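Local coordinates for CalG4 (PDB 3IA7), which belongs to the GT-B fold family, being built from two Rossmann-like domains, each with a parallel beta sheet flanked by helices, at residues A75-H80 and V158-S163; G132-N137 and K195-F200; L188-L193 and D391-Y396. All coordinates share one frame; numbering follows the deposited sequence.

All three contacts involve the N-terminal domain, whose parallel sheet contains strands 127-131 and 189-191 side by side. Interaction 1 lies apart, pairing the first turns of helices 75-98 and 159-170 near the surface, its centre about 27 Å from that of interaction 2 and about 32 Å from that of interaction 3. Interactions 2 and 3 have centres about 14 Å apart and touch through Phe134 and Leu193. Along the chain, interaction 1 closes before 3 opens, while the segments of interaction 2 alternate with both. Interaction 2 joins the loops that follow the two neighbouring strands; helix 385-400 returns to the same sheet, so interaction 3 ties the C-terminal end of the chain to the N-terminal domain.

Interaction 1. Residues A75-H80 and V158-S163; sequences AETQLH and VEAVHS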
loop_
_atom_site.group_PDB
_atom_site.type_symbol
_atom_site.label_atom_id
_atom_site.label_comp_id
_atom_site.label_asym_id
_atom_site.label_seq_id
_atom_site.Cartn_x
_atom_site.Cartn_y
_atom_site.Cartn_z
ATOM N N ALA A 75 10.916 -34.932 15.841
ATOM C CA ALA A 75 10.126 -33.826 15.293
ATOM C C ALA A 75 10.997 -32.825 14.544
ATOM O O ALA A 75 10.571 -32.264 13.525
ATOM C CB ALA A 75 9.356 -33.140 16.390
ATOM N N GLU A 76 12.223 -32.621 15.039
ATOM C CA GLU A 76 13.208 -31.733 14.379
ATOM C C GLU A 76 13.552 -32.159 12.943
ATOM O O GLU A 76 13.502 -31.340 12.003
ATOM C CB GLU A 76 14.497 -31.683 15.200
ATOM C CG GLU A 76 14.525 -30.583 16.237
ATOM C CD GLU A 76 15.820 -30.591 17.037
ATOM O OE1 GLU A 76 16.687 -31.463 16.766
ATOM O OE2 GLU A 76 15.967 -29.717 17.914
ATOM N N THR A 77 13.927 -33.437 12.800
ATOM C CA THR A 77 14.149 -34.076 11.495
ATOM C C THR A 77 12.930 -34.013 10.579
ATOM O O THR A 77 13.085 -33.770 9.378
ATOM C CB THR A 77 14.609 -35.530 11.658
ATOM O OG1 THR A 77 15.900 -35.518 12.263
ATOM C CG2 THR A 77 14.725 -36.258 10.324
ATOM N N GLN A 78 11.740 -34.233 11.145
ATOM C CA GLN A 78 10.485 -34.143 10.398
ATOM C C GLN A 78 10.244 -32.746 9.856
ATOM O O GLN A 78 9.790 -32.592 8.721
ATOM C CB GLN A 78 9.299 -34.610 11.245
ATOM C CG GLN A 78 9.326 -36.120 11.538
ATOM C CD GLN A 78 9.607 -36.939 10.286
ATOM O OE1 GLN A 78 9.076 -36.644 9.192
ATOM N NE2 GLN A 78 10.460 -37.955 10.424
ATOM N N LEU A 79 10.562 -31.739 10.670
ATOM C CA LEU A 79 10.488 -30.362 10.231
ATOM C C LEU A 79 11.403 -30.083 9.055
ATOM O O LEU A 79 10.974 -29.432 8.100
ATOM C CB LEU A 79 10.830 -29.391 11.361
ATOM C CG LEU A 79 9.880 -29.348 12.547
ATOM C CD1 LEU A 79 10.434 -28.289 13.523
ATOM C CD2 LEU A 79 8.466 -28.995 12.075
ATOM N N HIS A 80 12.670 -30.503 9.145
ATOM C CA HIS A 80 13.566 -30.370 7.996
ATOM C C HIS A 80 13.067 -31.116 6.760
ATOM O O HIS A 80 13.257 -30.644 5.638
ATOM C CB HIS A 80 14.967 -30.862 8.306
ATOM C CG HIS A 80 15.638 -30.124 9.435
ATOM N ND1 HIS A 80 15.487 -28.768 9.626
ATOM C CD2 HIS A 80 16.503 -30.545 10.386
ATOM C CE1 HIS A 80 16.216 -28.387 10.662
ATOM N NE2 HIS A 80 16.828 -29.452 11.152
ATOM N N VAL A 158 22.272 -33.662 9.365
ATOM C CA VAL A 158 21.319 -34.708 9.747
ATOM C C VAL A 158 21.217 -35.741 8.620
ATOM O O VAL A 158 20.841 -35.409 7.490
ATOM C CB VAL A 158 19.909 -34.108 10.093
ATOM C CG1 VAL A 158 18.916 -35.218 10.517
ATOM C CG2 VAL A 158 19.982 -32.976 11.136
ATOM N N GLU A 159 21.543 -37.001 8.941
ATOM C CA GLU A 159 21.599 -38.086 7.984
ATOM C C GLU A 159 20.378 -38.233 7.038
ATOM O O GLU A 159 20.561 -38.362 5.824
ATOM C CB GLU A 159 21.873 -39.433 8.697
ATOM C CG GLU A 159 21.684 -40.638 7.810
ATOM C CD GLU A 159 22.566 -40.599 6.586
ATOM O OE1 GLU A 159 23.691 -40.055 6.672
ATOM O OE2 GLU A 159 22.135 -41.126 5.538
ATOM N N ALA A 160 19.164 -38.243 7.606
ATOM C CA ALA A 160 17.905 -38.382 6.833
ATOM C C ALA A 160 17.721 -37.252 5.787
ATOM O O ALA A 160 17.166 -37.475 4.689
ATOM C CB ALA A 160 16.698 -38.407 7.797
ATOM N N VAL A 161 18.159 -36.046 6.146
ATOM C CA VAL A 161 18.048 -34.857 5.295
ATOM C C VAL A 161 19.171 -34.838 4.253
ATOM O O VAL A 161 18.937 -34.618 3.073
ATOM C CB VAL A 161 18.091 -33.566 6.129
ATOM C CG1 VAL A 161 17.942 -32.309 5.246
ATOM C CG2 VAL A 161 16.996 -33.598 7.206
ATOM N N HIS A 162 20.397 -35.065 4.721
ATOM C CA HIS A 162 21.580 -35.081 3.878
ATOM C C HIS A 162 21.413 -36.082 2.720
ATOM O O HIS A 162 21.749 -35.757 1.572
ATOM C CB HIS A 162 22.821 -35.424 4.729
ATOM C CG HIS A 162 24.098 -35.452 3.949
ATOM N ND1 HIS A 162 24.561 -36.594 3.322
ATOM C CD2 HIS A 162 24.978 -34.466 3.644
ATOM C CE1 HIS A 162 25.695 -36.318 2.698
ATOM N NE2 HIS A 162 25.966 -35.031 2.871
ATOM N N SER A 163 20.906 -37.288 3.014
ATOM C CA SER A 163 20.821 -38.318 1.984
ATOM C C SER A 163 19.826 -37.881 0.900
ATOM O O SER A 163 20.091 -38.041 -0.299
ATOM C CB SER A 163 20.451 -39.689 2.576
ATOM O OG SER A 163 19.198 -39.625 3.238
#
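Thr77, His80 and Val161 have the most surface buried where the first turns of two helices lie side by side, with Val158 and Ala160 completing the contact. Thr77 uses both of its branches. OG1 lies beside its own backbone N (chi1 -66°) and meets Val158 CG1 at 3.5 Å, while CG2, anti to that N, touches the methyl CB of Ala160 at 3.9 Å. The two branched side chains of Thr77 and Val158 cross obliquely, and threonine suits a partly exposed spot because it offers a methyl to the neighbouring helix while still carrying a hydroxyl.

Nearly one turn further on, His80 CB points toward the other helix and packs against Val161 CG2 at 3.6 Å. Here the closest approach is made by the aliphatic root of the histidine. Across the contact the ring is more loosely met, His80 CD2 being 4.3 Å from Val158 CG2; from its own helix, Glu76 O lies over one face, toward the rim. Beyond the two segments, Gln152 and Pro155 also touch the His80 side chain. Val161 is the buried member of the group, and a compact branched residue suits this buried position, having no polar side-chain atom to satisfy.

Val158 is the N-cap residue of its helix. Its hydrocarbon side chain cannot accept bonds from the first helical N-H groups and is instead spent on packing, while its carbonyl O receives His162 N at 2.8 Å.

The segment axes approach to 9.7 Å and run at only 17° to each other in the same direction. This is a near-parallel helix pair at the surface of the Rossmann-like N-terminal domain, joining helix 75-98, which leads into strand 105-109, to helix 159-170, which belongs to the connection between strands 127-131 and 189-191.

Interaction 2. Residues G132-N137 and K195-F200; sequences GGFAAN and KSFQPF
Gln198 grips Ala135 at both of its backbone polar groups. Ala135 N donates to Gln198 OE1 at 2.8 Å, with a somewhat bent N-H...O angle of 139°, and Gln198 NE2 returns a bond to Ala135 O at 3.0 Å, its donor tilted 33° from the carbonyl plane. The second N-H of the same NE2 is used closer to home, reaching Pro199 O at 3.1 Å in the carbonyl plane, on a lone pair. Thus three bonds fix the rotation of the carboxamide, and glutamine is apt here because one flat group can serve both a peptide N-H and a C=O in a buried place. Its chain leaves the backbone extended and then bends at chi2 (74°), which swings CD round from the extended path.

Beside this polar pair, Pro199 CD lies over one face of the Phe134 ring, a CH-pi contact 3.6 Å from the centroid. Phe197 meets the same ring obliquely, its CD2 being 3.7 Å from Phe134 CE1. The carbonyl O of Phe197 accepts from Arg336 NE.

Arg336, on helix 331-339, also touches Phe134 and Pro199, while Met376 of helix 367-381 packs on Phe197. Ala135 touches Phe208 and Gln198 touches Phe210, both of strand 208-210, so the paired loops lie between the edge of the N-terminal sheet and helices of the C-terminal half.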
loop_
_atom_site.group_PDB
_atom_site.type_symbol
_atom_site.label_atom_id
_atom_site.label_comp_id
_atom_site.label_asym_id
_atom_site.label_seq_id
_atom_site.Cartn_x
_atom_site.Cartn_y
_atom_site.Cartn_z
ATOM N N GLY A 132 12.691 -11.386 2.896
ATOM C CA GLY A 132 12.051 -10.467 3.830
ATOM C C GLY A 132 12.750 -10.510 5.186
ATOM O O GLY A 132 12.310 -9.828 6.083
ATOM N N GLY A 133 13.788 -11.340 5.350
ATOM C CA GLY A 133 14.519 -11.467 6.673
ATOM C C GLY A 133 15.979 -11.084 6.449
ATOM O O GLY A 133 16.309 -10.589 5.373
ATOM N N PHE A 134 16.853 -11.322 7.432
ATOM C CA PHE A 134 18.254 -10.953 7.315
ATOM C C PHE A 134 18.912 -11.747 6.207
ATOM O O PHE A 134 18.665 -12.957 6.040
ATOM C CB PHE A 134 18.990 -11.204 8.648
ATOM C CG PHE A 134 18.417 -10.430 9.800
ATOM C CD1 PHE A 134 18.034 -9.092 9.618
ATOM C CD2 PHE A 134 18.247 -11.011 11.043
ATOM C CE1 PHE A 134 17.492 -8.333 10.666
ATOM C CE2 PHE A 134 17.715 -10.241 12.128
ATOM C CZ PHE A 134 17.333 -8.901 11.918
ATOM N N ALA A 135 19.725 -11.037 5.433
ATOM C CA ALA A 135 20.669 -11.670 4.522
ATOM C C ALA A 135 21.772 -12.527 5.225
ATOM O O ALA A 135 22.102 -12.281 6.397
ATOM C CB ALA A 135 21.293 -10.590 3.651
ATOM N N ALA A 136 22.323 -13.490 4.495
ATOM C CA ALA A 136 23.351 -14.384 5.021
ATOM C C ALA A 136 24.554 -14.295 4.125
ATOM O O ALA A 136 24.453 -14.176 2.891
ATOM C CB ALA A 136 22.852 -15.846 5.122
ATOM N N ASN A 137 25.710 -14.312 4.762
ATOM C CA ASN A 137 26.968 -14.481 4.038
ATOM C C ASN A 137 27.952 -15.191 4.961
ATOM O O ASN A 137 27.578 -15.696 6.027
ATOM C CB ASN A 137 27.502 -13.120 3.518
ATOM C CG ASN A 137 27.926 -12.153 4.654
ATOM O OD1 ASN A 137 27.936 -12.523 5.825
ATOM N ND2 ASN A 137 28.281 -10.904 4.282
ATOM N N LYS A 195 19.335 -1.262 5.078
ATOM C CA LYS A 195 20.637 -1.818 5.351
ATOM C C LYS A 195 21.038 -1.724 6.839
ATOM O O LYS A 195 21.718 -2.625 7.396
ATOM C CB LYS A 195 21.688 -1.126 4.468
ATOM C CG LYS A 195 23.022 -1.858 4.488
ATOM C CD LYS A 195 23.977 -1.238 3.427
ATOM C CE LYS A 195 25.210 -2.114 3.244
ATOM N NZ LYS A 195 26.105 -1.455 2.280
ATOM N N SER A 196 20.642 -0.637 7.504
ATOM C CA SER A 196 21.102 -0.474 8.868
ATOM C C SER A 196 20.506 -1.530 9.804
ATOM O O SER A 196 20.949 -1.648 10.958
ATOM C CB SER A 196 20.781 0.928 9.413
ATOM O OG SER A 196 19.395 1.170 9.325
ATOM N N PHE A 197 19.400 -2.144 9.387
ATOM C CA PHE A 197 18.725 -3.127 10.242
ATOM C C PHE A 197 19.441 -4.488 10.088
ATOM O O PHE A 197 19.285 -5.382 10.931
ATOM C CB PHE A 197 17.248 -3.281 9.841
ATOM C CG PHE A 197 16.403 -3.997 10.878
ATOM C CD1 PHE A 197 16.291 -3.475 12.168
ATOM C CD2 PHE A 197 15.700 -5.146 10.548
ATOM C CE1 PHE A 197 15.489 -4.123 13.171
ATOM C CE2 PHE A 197 14.861 -5.797 11.535
ATOM C CZ PHE A 197 14.776 -5.249 12.847
ATOM N N GLN A 198 20.251 -4.640 9.038
ATOM C CA GLN A 198 20.983 -5.886 8.804
ATOM C C GLN A 198 22.223 -6.098 9.735
ATOM O O GLN A 198 23.197 -5.283 9.721
ATOM C CB GLN A 198 21.455 -5.917 7.336
ATOM C CG GLN A 198 22.418 -7.042 7.017
ATOM C CD GLN A 198 21.719 -8.413 6.940
ATOM O OE1 GLN A 198 20.609 -8.518 6.404
ATOM N NE2 GLN A 198 22.397 -9.484 7.418
ATOM N N PRO A 199 22.258 -7.234 10.477
ATOM C CA PRO A 199 23.499 -7.573 11.242
ATOM C C PRO A 199 24.717 -7.701 10.302
ATOM O O PRO A 199 24.560 -8.270 9.204
ATOM C CB PRO A 199 23.168 -8.951 11.888
ATOM C CG PRO A 199 21.641 -9.034 11.908
ATOM C CD PRO A 199 21.191 -8.249 10.649
ATOM N N PHE A 200 25.891 -7.172 10.696
ATOM C CA PHE A 200 27.122 -7.215 9.839
ATOM C C PHE A 200 26.936 -6.608 8.420
ATOM O O PHE A 200 27.582 -7.068 7.465
ATOM C CB PHE A 200 27.644 -8.673 9.700
ATOM C CG PHE A 200 28.007 -9.305 11.013
ATOM C CD1 PHE A 200 29.319 -9.240 11.504
ATOM C CD2 PHE A 200 27.040 -9.940 11.784
ATOM C CE1 PHE A 200 29.655 -9.814 12.745
ATOM C CE2 PHE A 200 27.370 -10.512 13.035
ATOM C CZ PHE A 200 28.666 -10.453 13.511
#

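Interaction 3. Residues L188-L193 and D391-Y396; sequences LTIVFL and DEVEAY
Leu188 CB sits squarely over one face of the Tyr396 ring, 3.9 Å from its centroid and only 7° off the ring normal, a well-centred CH-pi contact. At the ring's rim, the hydroxyl OH bonds to Ala127 O, at the start of strand 127-131, and Val128 of that strand also touches the tyrosine. Tyrosine therefore suits the site twice over: its face accepts an aliphatic group, and its polar tip finds an acceptor in the neighbouring sheet strand.

The rest of the leucine reaches back along the helix, toward its N-terminal end. CG is anti to the backbone N (chi1 175°), and one branch, CD2, comes to 4.0 Å from Tyr396 CB and 3.8 Å from Glu392 O. The same methyl lies 4.3 Å from Val393 CG2, so a single branched side chain spans about one turn of helix.

Two residues on, Ile190 also points toward the helix. Its CD1 touches Glu392 CB at 3.9 Å and, more loosely, Val393 CG2. Glu392 contributes its aliphatic root to the packing; its chain bends at chi2, and the carboxylate OE2 forms a salt bridge with Arg388 on the same helix. A beta-branched isoleucine is well placed here, since it favours strand backbone and presents the end of its longer branch, CD1, to the helix.

The strand belongs to the N-terminal sheet, whereas helix 385-400 follows the strands of the C-terminal one. A last helix that returns to the N-terminal domain is a familiar feature of GT-B proteins. Chemically the contact depends on hydrocarbon packing and a ring face, with the charged and hydroxyl groups bonded elsewhere; its specificity thus rests on shape and burial more than on directional bonds between strand and helix.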
loop_
_atom_site.group_PDB
_atom_site.type_symbol
_atom_site.label_atom_id
_atom_site.label_comp_id
_atom_site.label_asym_id
_atom_site.label_seq_id
_atom_site.Cartn_x
_atom_site.Cartn_y
_atom_site.Cartn_z
ATOM N N LEU A 188 22.459 -12.087 -7.386
ATOM C CA LEU A 188 21.757 -10.896 -6.845
ATOM C C LEU A 188 20.779 -11.323 -5.747
ATOM O O LEU A 188 20.037 -12.313 -5.892
ATOM C CB LEU A 188 20.983 -10.102 -7.949
ATOM C CG LEU A 188 20.124 -8.900 -7.459
ATOM C CD1 LEU A 188 21.054 -7.757 -6.902
ATOM C CD2 LEU A 188 19.142 -8.394 -8.558
ATOM N N THR A 189 20.798 -10.589 -4.630
ATOM C CA THR A 189 19.871 -10.826 -3.546
ATOM C C THR A 189 19.209 -9.490 -3.199
ATOM O O THR A 189 19.918 -8.512 -2.903
ATOM C CB THR A 189 20.597 -11.402 -2.289
ATOM O OG1 THR A 189 21.246 -12.668 -2.634
ATOM C CG2 THR A 189 19.544 -11.695 -1.178
ATOM N N ILE A 190 17.875 -9.468 -3.256
ATOM C CA ILE A 190 17.074 -8.330 -2.917
ATOM C C ILE A 190 16.557 -8.588 -1.504
ATOM O O ILE A 190 15.833 -9.570 -1.230
ATOM C CB ILE A 190 15.862 -8.102 -3.906
ATOM C CG1 ILE A 190 16.309 -8.147 -5.395
ATOM C CG2 ILE A 190 15.026 -6.798 -3.496
ATOM C CD1 ILE A 190 17.112 -7.002 -5.860
ATOM N N VAL A 191 16.960 -7.711 -0.595
ATOM C CA VAL A 191 16.624 -7.860 0.797
ATOM C C VAL A 191 15.641 -6.758 1.158
ATOM O O VAL A 191 15.967 -5.553 0.988
ATOM C CB VAL A 191 17.912 -7.697 1.665
ATOM C CG1 VAL A 191 17.550 -7.830 3.123
ATOM C CG2 VAL A 191 18.970 -8.741 1.288
ATOM N N PHE A 192 14.464 -7.114 1.669
ATOM C CA PHE A 192 13.393 -6.111 1.901
ATOM C C PHE A 192 13.516 -5.438 3.258
ATOM O O PHE A 192 12.539 -5.345 4.045
ATOM C CB PHE A 192 12.024 -6.790 1.698
ATOM C CG PHE A 192 11.820 -7.263 0.265
ATOM C CD1 PHE A 192 11.816 -6.349 -0.791
ATOM C CD2 PHE A 192 11.613 -8.616 0.000
ATOM C CE1 PHE A 192 11.642 -6.775 -2.128
ATOM C CE2 PHE A 192 11.415 -9.054 -1.344
ATOM C CZ PHE A 192 11.466 -8.137 -2.395
ATOM N N LEU A 193 14.748 -5.030 3.579
ATOM C CA LEU A 193 15.075 -4.396 4.864
ATOM C C LEU A 193 15.947 -3.198 4.564
ATOM O O LEU A 193 16.619 -3.190 3.533
ATOM C CB LEU A 193 15.941 -5.290 5.774
ATOM C CG LEU A 193 15.443 -6.727 6.051
ATOM C CD1 LEU A 193 16.436 -7.392 6.947
ATOM C CD2 LEU A 193 14.145 -6.790 6.735
ATOM N N ASP A 391 14.838 -1.873 -10.742
ATOM C CA ASP A 391 16.056 -1.361 -11.382
ATOM C C ASP A 391 17.211 -2.376 -11.250
ATOM O O ASP A 391 17.930 -2.645 -12.243
ATOM C CB ASP A 391 16.493 -0.000 -10.777
ATOM C CG ASP A 391 15.600 1.168 -11.191
ATOM O OD1 ASP A 391 14.667 1.025 -12.026
ATOM O OD2 ASP A 391 15.882 2.273 -10.697
ATOM N N GLU A 392 17.344 -2.963 -10.065
ATOM C CA GLU A 392 18.459 -3.882 -9.773
ATOM C C GLU A 392 18.228 -5.144 -10.587
ATOM O O GLU A 392 19.146 -5.689 -11.160
ATOM C CB GLU A 392 18.479 -4.296 -8.301
ATOM C CG GLU A 392 18.713 -3.170 -7.303
ATOM C CD GLU A 392 20.162 -2.751 -7.135
ATOM O OE1 GLU A 392 21.094 -3.459 -7.588
ATOM O OE2 GLU A 392 20.374 -1.701 -6.499
ATOM N N VAL A 393 16.989 -5.610 -10.631
ATOM C CA VAL A 393 16.716 -6.821 -11.403
ATOM C C VAL A 393 16.969 -6.562 -12.885
ATOM O O VAL A 393 17.606 -7.397 -13.579
ATOM C CB VAL A 393 15.282 -7.307 -11.207
ATOM C CG1 VAL A 393 14.968 -8.417 -12.225
ATOM C CG2 VAL A 393 15.012 -7.763 -9.706
ATOM N N GLU A 394 16.456 -5.439 -13.409
ATOM C CA GLU A 394 16.690 -5.144 -14.834
ATOM C C GLU A 394 18.175 -4.957 -15.199
ATOM O O GLU A 394 18.619 -5.433 -16.247
ATOM C CB GLU A 394 15.863 -3.945 -15.326
ATOM C CG GLU A 394 14.343 -4.214 -15.308
ATOM C CD GLU A 394 13.589 -3.096 -15.952
ATOM O OE1 GLU A 394 13.902 -1.925 -15.634
ATOM O OE2 GLU A 394 12.699 -3.404 -16.783
ATOM N N ALA A 395 18.930 -4.294 -14.317
ATOM C CA ALA A 395 20.378 -4.126 -14.483
ATOM C C ALA A 395 21.139 -5.471 -14.454
ATOM O O ALA A 395 22.064 -5.669 -15.229
ATOM C CB ALA A 395 20.961 -3.158 -13.412
ATOM N N TYR A 396 20.742 -6.375 -13.555
ATOM C CA TYR A 396 21.341 -7.704 -13.427
ATOM C C TYR A 396 21.131 -8.446 -14.728
ATOM O O TYR A 396 22.074 -9.003 -15.300
ATOM C CB TYR A 396 20.698 -8.421 -12.223
ATOM C CG TYR A 396 21.126 -9.848 -11.918
ATOM C CD1 TYR A 396 22.464 -10.178 -11.604
ATOM C CD2 TYR A 396 20.191 -10.859 -11.942
ATOM C CE1 TYR A 396 22.827 -11.475 -11.306
ATOM C CE2 TYR A 396 20.539 -12.160 -11.642
ATOM C CZ TYR A 396 21.849 -12.466 -11.319
ATOM O OH TYR A 396 22.160 -13.757 -10.953
#